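Local coordinates for protein response regulator (Pseudomonas putida, PDB 3HDV) that probably acts as a two-component signalling protein, of which this piece is the receiver domain, thought to accept a phosphoryl group on an aspartate, at residues 40-43 with 44-48; 69-72 with 73-77; 22-25 with 26-30. One frame throughout, in Å; residues are numbered along the deposited sequence.

Contact 1: 40-43 with 44-48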
loop_
_atom_site.group_PDB
_atom_site.type_symbol
_atom_site.label_atom_id
_atom_site.label_comp_id
_atom_site.label_asym_id
_atom_site.label_seq_id
_atom_site.Cartn_x
_atom_site.Cartn_y
_atom_site.Cartn_z
ATOM N N ALA B 40 8.836 -4.460 -15.278
ATOM C CA ALA B 40 9.091 -3.636 -16.454
ATOM C C ALA B 40 8.196 -4.005 -17.686
ATOM O O ALA B 40 7.674 -3.123 -18.359
ATOM C CB ALA B 40 10.561 -3.658 -16.825
ATOM N N GLU B 41 8.029 -5.294 -17.960
ATOM C CA GLU B 41 7.152 -5.730 -19.086
ATOM C C GLU B 41 5.705 -5.280 -18.923
ATOM O O GLU B 41 5.161 -4.678 -19.826
ATOM C CB GLU B 41 7.232 -7.256 -19.346
ATOM C CG GLU B 41 6.727 -7.673 -20.816
ATOM C CD GLU B 41 7.187 -6.672 -21.933
ATOM O OE1 GLU B 41 8.436 -6.491 -22.124
ATOM O OE2 GLU B 41 6.293 -6.043 -22.595
ATOM N N GLU B 42 5.082 -5.530 -17.776
ATOM C CA GLU B 42 3.738 -5.040 -17.562
ATOM C C GLU B 42 3.688 -3.520 -17.589
ATOM O O GLU B 42 2.703 -2.942 -18.081
ATOM C CB GLU B 42 3.152 -5.564 -16.260
ATOM C CG GLU B 42 1.820 -6.210 -16.391
ATOM C CD GLU B 42 0.962 -6.062 -15.143
ATOM O OE1 GLU B 42 1.484 -6.276 -14.048
ATOM O OE2 GLU B 42 -0.241 -5.696 -15.270
ATOM N N ALA B 43 4.743 -2.857 -17.101
ATOM C CA ALA B 43 4.797 -1.383 -17.171
ATOM C C ALA B 43 4.723 -0.921 -18.631
ATOM O O ALA B 43 3.992 0.014 -18.931
ATOM C CB ALA B 43 6.085 -0.791 -16.520
ATOM N N ARG B 44 5.532 -1.524 -19.517
ATOM C CA ARG B 44 5.580 -1.105 -20.936
ATOM C C ARG B 44 4.196 -1.369 -21.626
ATOM O O ARG B 44 3.680 -0.526 -22.362
ATOM C CB ARG B 44 6.737 -1.801 -21.665
ATOM C CG ARG B 44 8.101 -1.181 -21.405
ATOM C CD ARG B 44 9.187 -1.842 -22.273
ATOM N NE ARG B 44 9.398 -3.196 -21.810
ATOM C CZ ARG B 44 10.416 -3.555 -21.035
ATOM N NH1 ARG B 44 11.330 -2.667 -20.649
ATOM N NH2 ARG B 44 10.498 -4.803 -20.629
ATOM N N LEU B 45 3.559 -2.483 -21.300
ATOM C CA LEU B 45 2.180 -2.731 -21.748
ATOM C C LEU B 45 1.194 -1.635 -21.361
ATOM O O LEU B 45 0.478 -1.112 -22.222
ATOM C CB LEU B 45 1.683 -4.085 -21.257
ATOM C CG LEU B 45 2.389 -5.275 -21.919
ATOM C CD1 LEU B 45 1.937 -6.555 -21.247
ATOM C CD2 LEU B 45 2.064 -5.300 -23.454
ATOM N N TYR B 46 1.139 -1.310 -20.064
ATOM C CA TYR B 46 0.241 -0.305 -19.569
ATOM C C TYR B 46 0.470 1.008 -20.321
ATOM O O TYR B 46 -0.486 1.661 -20.776
ATOM C CB TYR B 46 0.420 -0.092 -18.045
ATOM C CG TYR B 46 -0.823 -0.454 -17.280
ATOM C CD1 TYR B 46 -2.011 0.127 -17.634
ATOM C CD2 TYR B 46 -0.828 -1.404 -16.251
ATOM C CE1 TYR B 46 -3.194 -0.167 -16.987
ATOM C CE2 TYR B 46 -2.057 -1.709 -15.561
ATOM C CZ TYR B 46 -3.216 -1.056 -15.953
ATOM O OH TYR B 46 -4.478 -1.276 -15.406
ATOM N N LEU B 47 1.743 1.382 -20.449
ATOM C CA LEU B 47 2.105 2.625 -21.125
ATOM C C LEU B 47 1.621 2.656 -22.586
ATOM O O LEU B 47 1.124 3.682 -23.054
ATOM C CB LEU B 47 3.610 2.877 -21.059
ATOM C CG LEU B 47 4.162 3.202 -19.658
ATOM C CD1 LEU B 47 5.673 3.256 -19.710
ATOM C CD2 LEU B 47 3.591 4.490 -19.134
ATOM N N HIS B 48 1.772 1.526 -23.268
ATOM C CA HIS B 48 1.374 1.395 -24.664
ATOM C C HIS B 48 -0.169 1.489 -24.865
ATOM O O HIS B 48 -0.641 2.248 -25.718
ATOM C CB HIS B 48 1.973 0.114 -25.251
ATOM C CG HIS B 48 1.849 0.029 -26.739
ATOM N ND1 HIS B 48 0.690 -0.383 -27.361
ATOM C CD2 HIS B 48 2.705 0.379 -27.728
ATOM C CE1 HIS B 48 0.844 -0.305 -28.670
ATOM N NE2 HIS B 48 2.062 0.144 -28.922
#
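From A40 to L47 the backbone runs through two regular helical turns, with the amides of R44, L45, Y46 and L47 bonded to the carbonyls of A40, E41, E42 and A43. The L45 N to E41 O bond measures 3.1 Å and is almost straight, 171° at the hydrogen.

The main side-chain interaction is an i to i+3 salt bridge between E41 and R44. R44 starts off beside its own backbone N and bends at chi3, which brings the guanidinium back over the first turn, one face above the carbonyl of A40. There A40 O stands 3.7 Å from the R44 guanidinium plane, over its centre, and A40 CB lies 4.0 Å from R44 NH2. E41 leaves anti to its N, and a bend at chi2 (40°) carries the carboxylate across the arginine, nearly at a right angle, to its guanidinium edge. R44 NH2 donates to E41 OE1 over 3.1 Å; R44 NE adds a weak bond to the same oxygen at 3.4 Å. The oxygen lies in the guanidinium plane, yet is itself approached from above the carboxylate plane, and the two planes are 45° apart. The other carboxylate oxygen, E41 OE2, faces the branch carbon L45 CG at 4.0 Å.

R44 NH2 also pairs with E65, and R44 NH1 bonds to T73 OG1 on helix 67-75. A40, A43 and L47 pack on that same helix. With E41, E65 and T73 OG1 as partners, the guanidinium is restricted in rotation and its positive charge probably offset by the two carboxylates, adding a polar link beside the apolar packing of the two helices.

Contact 2: 69-72 with 73-77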
loop_
_atom_site.group_PDB
_atom_site.type_symbol
_atom_site.label_atom_id
_atom_site.label_comp_id
_atom_site.label_asym_id
_atom_site.label_seq_id
_atom_site.Cartn_x
_atom_site.Cartn_y
_atom_site.Cartn_z
ATOM N N ASP B 69 16.691 -0.363 -16.064
ATOM C CA ASP B 69 16.510 -0.827 -17.450
ATOM C C ASP B 69 15.147 -0.370 -17.979
ATOM O O ASP B 69 15.051 0.032 -19.133
ATOM C CB ASP B 69 16.593 -2.350 -17.521
ATOM C CG ASP B 69 18.026 -2.871 -17.515
ATOM O OD1 ASP B 69 18.950 -2.126 -17.864
ATOM O OD2 ASP B 69 18.223 -4.047 -17.174
ATOM N N LEU B 70 14.096 -0.420 -17.155
ATOM C CA LEU B 70 12.774 0.027 -17.590
ATOM C C LEU B 70 12.809 1.493 -17.985
ATOM O O LEU B 70 12.328 1.875 -19.058
ATOM C CB LEU B 70 11.721 -0.215 -16.510
ATOM C CG LEU B 70 10.372 0.529 -16.640
ATOM C CD1 LEU B 70 9.590 0.065 -17.911
ATOM C CD2 LEU B 70 9.497 0.334 -15.409
ATOM N N ILE B 71 13.387 2.332 -17.140
ATOM C CA ILE B 71 13.533 3.738 -17.449
ATOM C C ILE B 71 14.296 3.991 -18.760
ATOM O O ILE B 71 13.880 4.810 -19.575
ATOM C CB ILE B 71 14.182 4.534 -16.235
ATOM C CG1 ILE B 71 13.241 4.424 -15.027
ATOM C CG2 ILE B 71 14.441 5.982 -16.618
ATOM C CD1 ILE B 71 13.829 4.903 -13.679
ATOM N N ARG B 72 15.398 3.289 -18.957
ATOM C CA ARG B 72 16.155 3.398 -20.201
ATOM C C ARG B 72 15.296 3.081 -21.422
ATOM O O ARG B 72 15.324 3.815 -22.400
ATOM C CB ARG B 72 17.332 2.425 -20.194
ATOM C CG ARG B 72 18.616 2.994 -19.686
ATOM C CD ARG B 72 19.450 1.827 -19.200
ATOM N NE ARG B 72 20.676 2.270 -18.574
ATOM C CZ ARG B 72 21.464 1.481 -17.852
ATOM N NH1 ARG B 72 21.140 0.208 -17.665
ATOM N NH2 ARG B 72 22.578 1.972 -17.324
ATOM N N THR B 73 14.518 2.007 -21.376
ATOM C CA THR B 73 13.674 1.718 -22.556
ATOM C C THR B 73 12.592 2.772 -22.757
ATOM O O THR B 73 12.210 3.073 -23.916
ATOM C CB THR B 73 13.032 0.342 -22.526
ATOM O OG1 THR B 73 12.055 0.268 -21.479
ATOM C CG2 THR B 73 14.083 -0.733 -22.388
ATOM N N ILE B 74 12.063 3.326 -21.649
ATOM C CA ILE B 74 11.077 4.403 -21.777
ATOM C C ILE B 74 11.690 5.629 -22.484
ATOM O O ILE B 74 11.084 6.197 -23.374
ATOM C CB ILE B 74 10.392 4.790 -20.431
ATOM C CG1 ILE B 74 9.535 3.632 -19.926
ATOM C CG2 ILE B 74 9.511 6.038 -20.613
ATOM C CD1 ILE B 74 9.109 3.753 -18.456
ATOM N N ARG B 75 12.894 6.018 -22.086
ATOM C CA ARG B 75 13.512 7.211 -22.623
ATOM C C ARG B 75 13.917 7.040 -24.085
ATOM O O ARG B 75 14.191 8.023 -24.762
ATOM C CB ARG B 75 14.746 7.643 -21.771
ATOM C CG ARG B 75 14.403 8.111 -20.356
ATOM C CD ARG B 75 13.523 9.332 -20.352
ATOM N NE ARG B 75 13.297 9.803 -18.983
ATOM C CZ ARG B 75 12.107 10.064 -18.467
ATOM N NH1 ARG B 75 11.013 9.917 -19.221
ATOM N NH2 ARG B 75 12.005 10.490 -17.192
ATOM N N ALA B 76 13.999 5.791 -24.540
ATOM C CA ALA B 76 14.307 5.483 -25.936
ATOM C C ALA B 76 13.027 5.274 -26.774
ATOM O O ALA B 76 13.128 5.014 -27.951
ATOM C CB ALA B 76 15.224 4.226 -26.014
ATOM N N SER B 77 11.842 5.399 -26.165
ATOM C CA SER B 77 10.555 5.083 -26.802
ATOM C C SER B 77 9.753 6.351 -27.143
ATOM O O SER B 77 10.198 7.469 -26.904
ATOM C CB SER B 77 9.710 4.220 -25.873
ATOM O OG SER B 77 8.986 5.054 -24.960
#
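L70 and T73 meet through a threonine hydroxyl to backbone carbonyl bond, three residues back, within the last turns of helix 67-75, the connecting helix of the beta-alpha-beta unit formed with strands 53-58 and 83-88. The hydroxyl T73 OG1 donates to L70 O over 2.9 Å. It is put there by a chi1 of 68°, which sets OG1 between the backbone N and the carbonyl carbon while T73 CG2 is turned toward D69 O. L70 O also receives the amide I74 N at 3.0 Å, so two donors grip one carbonyl oxygen: the amide lies in the carbonyl plane, whereas the hydroxyl comes in more steeply, at a C=O...donor angle of 126°.

On the buried side L70 and I74 touch by their ends, meeting at an oblique angle. L70 CG lies anti to the backbone N, and the end of the side chain turns forward along the helix until L70 CD1 rests 3.8 Å from I74 CD1. R75 packs the start of its chain on the preceding turn, its CG 3.4 Å from I71 O. The outer side carries a salt bridge one turn long: the extended R72 reaches D69, and R72 NH1 meets D69 OD1 at 3.2 Å, with the oxygen in the guanidinium plane.

In the next shell, the T73 hydroxyl also accepts from helix 40-49. L70 and I74 press on M56 of strand 53-58, and I71 on I84 and V86 of strand 83-88. The guanidinium of R75 bonds to L82 O and L102 O. Where the helix gives way to a turn, I74 O is shared by the amide and the hydroxyl of S77; that hydroxyl also bonds to R79 N, with S77 OG 2.9 Å from I74 O.

Contact 3: 22-25 with 26-30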
loop_
_atom_site.group_PDB
_atom_site.type_symbol
_atom_site.label_atom_id
_atom_site.label_comp_id
_atom_site.label_asym_id
_atom_site.label_seq_id
_atom_site.Cartn_x
_atom_site.Cartn_y
_atom_site.Cartn_z
ATOM N N ALA B 22 -0.547 -0.895 -1.605
ATOM C CA ALA B 22 -0.522 0.155 -0.525
ATOM C C ALA B 22 -0.423 1.549 -1.104
ATOM O O ALA B 22 -1.190 2.436 -0.728
ATOM C CB ALA B 22 0.591 -0.087 0.494
ATOM N N LEU B 23 0.474 1.725 -2.073
ATOM C CA LEU B 23 0.663 3.005 -2.740
ATOM C C LEU B 23 -0.541 3.342 -3.610
ATOM O O LEU B 23 -0.979 4.490 -3.661
ATOM C CB LEU B 23 1.932 3.009 -3.577
ATOM C CG LEU B 23 2.535 4.297 -4.112
ATOM C CD1 LEU B 23 2.572 5.476 -3.020
ATOM C CD2 LEU B 23 3.940 4.043 -4.662
ATOM N N ILE B 24 -1.090 2.354 -4.299
ATOM C CA ILE B 24 -2.322 2.649 -5.079
ATOM C C ILE B 24 -3.449 3.161 -4.148
ATOM O O ILE B 24 -4.137 4.144 -4.471
ATOM C CB ILE B 24 -2.785 1.442 -5.877
ATOM C CG1 ILE B 24 -1.784 1.204 -7.010
ATOM C CG2 ILE B 24 -4.212 1.686 -6.356
ATOM C CD1 ILE B 24 -1.978 -0.147 -7.757
ATOM N N LEU B 25 -3.617 2.490 -3.005
ATOM C CA LEU B 25 -4.594 2.911 -2.008
ATOM C C LEU B 25 -4.312 4.352 -1.503
ATOM O O LEU B 25 -5.228 5.157 -1.340
ATOM C CB LEU B 25 -4.606 1.937 -0.818
ATOM C CG LEU B 25 -5.532 2.334 0.333
ATOM C CD1 LEU B 25 -7.002 2.320 -0.150
ATOM C CD2 LEU B 25 -5.310 1.397 1.535
ATOM N N TYR B 26 -3.054 4.645 -1.210
ATOM C CA TYR B 26 -2.683 5.957 -0.718
ATOM C C TYR B 26 -3.041 6.999 -1.771
ATOM O O TYR B 26 -3.711 7.984 -1.446
ATOM C CB TYR B 26 -1.208 6.022 -0.310
ATOM C CG TYR B 26 -0.830 7.330 0.374
ATOM C CD1 TYR B 26 -1.048 7.505 1.749
ATOM C CD2 TYR B 26 -0.293 8.402 -0.356
ATOM C CE1 TYR B 26 -0.733 8.730 2.391
ATOM C CE2 TYR B 26 0.029 9.633 0.267
ATOM C CZ TYR B 26 -0.193 9.782 1.641
ATOM O OH TYR B 26 0.150 10.974 2.273
ATOM N N LEU B 27 -2.631 6.776 -3.026
ATOM C CA LEU B 27 -2.972 7.704 -4.131
ATOM C C LEU B 27 -4.463 7.894 -4.287
ATOM O O LEU B 27 -4.952 9.037 -4.338
ATOM C CB LEU B 27 -2.333 7.261 -5.458
ATOM C CG LEU B 27 -0.805 7.366 -5.435
ATOM C CD1 LEU B 27 -0.153 6.606 -6.631
ATOM C CD2 LEU B 27 -0.370 8.851 -5.442
ATOM N N LYS B 28 -5.193 6.782 -4.338
ATOM C CA LYS B 28 -6.672 6.835 -4.369
ATOM C C LYS B 28 -7.312 7.520 -3.135
ATOM O O LYS B 28 -8.235 8.335 -3.291
ATOM C CB LYS B 28 -7.304 5.473 -4.728
ATOM C CG LYS B 28 -6.849 4.913 -6.153
ATOM C CD LYS B 28 -7.724 3.685 -6.533
ATOM C CE LYS B 28 -7.393 3.095 -7.854
ATOM N NZ LYS B 28 -8.267 1.880 -8.152
ATOM N N SER B 29 -6.805 7.265 -1.932
ATOM C CA SER B 29 -7.351 7.930 -0.721
ATOM C C SER B 29 -7.188 9.455 -0.792
ATOM O O SER B 29 -7.893 10.175 -0.084
ATOM C CB SER B 29 -6.715 7.416 0.575
ATOM O OG SER B 29 -5.423 7.948 0.744
ATOM N N ARG B 30 -6.263 9.923 -1.652
ATOM C CA ARG B 30 -5.993 11.362 -1.850
ATOM C C ARG B 30 -6.608 11.883 -3.136
ATOM O O ARG B 30 -6.232 12.957 -3.607
ATOM C CB ARG B 30 -4.482 11.643 -1.844
ATOM C CG ARG B 30 -3.780 11.302 -0.524
ATOM C CD ARG B 30 -4.418 12.053 0.631
ATOM N NE ARG B 30 -4.260 13.494 0.455
ATOM C CZ ARG B 30 -4.879 14.442 1.163
ATOM N NH1 ARG B 30 -5.739 14.132 2.146
ATOM N NH2 ARG B 30 -4.629 15.720 0.876
#
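The Y26 ring, projecting from the helix backbone, has R30 on one face: R30 CG lies 4.2 Å above the ring plane and offset toward the rim. Y26 CG is anti to the backbone N (chi1 -173°), which swings the ring off the side of the turn, where it meets L114 of helix 114-124 and L25 of a second subunit.

Along the helix, the backbone amides of Y26, L27, K28 and S29 bond back to the carbonyls of A22, L23, I24 and L25. The L27 N to L23 O bond is nearly linear at 177°, with a length of 2.9 Å. Along another flank, I24 and K28 run side by side and point the same way: the methyl I24 CG2 sits 3.8 Å from K28 CE, so the extended lysine lays its aliphatic part against the isoleucine. L23 and L27 make a looser apolar pair, L23 CG to L27 CD1 at 4.3 Å, and both pack on V12 of strand 9-13. At the C-terminal end S29 OG folds back to donate to Y26 O at 2.8 Å.

L25 packs on L114 of the second subunit. Helix 17-29 thus has one side on the sheet and another at a subunit interface, as the connecting helix of the first beta-alpha-beta unit in the CheY-like receiver fold.

In the fold
Following the chain from the N terminus, contact 3 (22-30) comes first, on helix 17-29, then contact 1 (40-48) on helix 40-49 and contact 2 (69-77) on helix 67-75. Each is local to its own helix, joining successive turns and closing no long loop, and they follow in series without nesting or crossing. Contacts 1 and 2, with centres about 11 Å apart, touch through one polar link and apolar packing between their two helices, on one side of the five-stranded parallel sheet. Contact 3 lies across the chain's centre from contact 2, their centres about 26 Å apart, where helix 17-29 packs on strands 9-13 and 33-37, helix 114-124 and a second subunit.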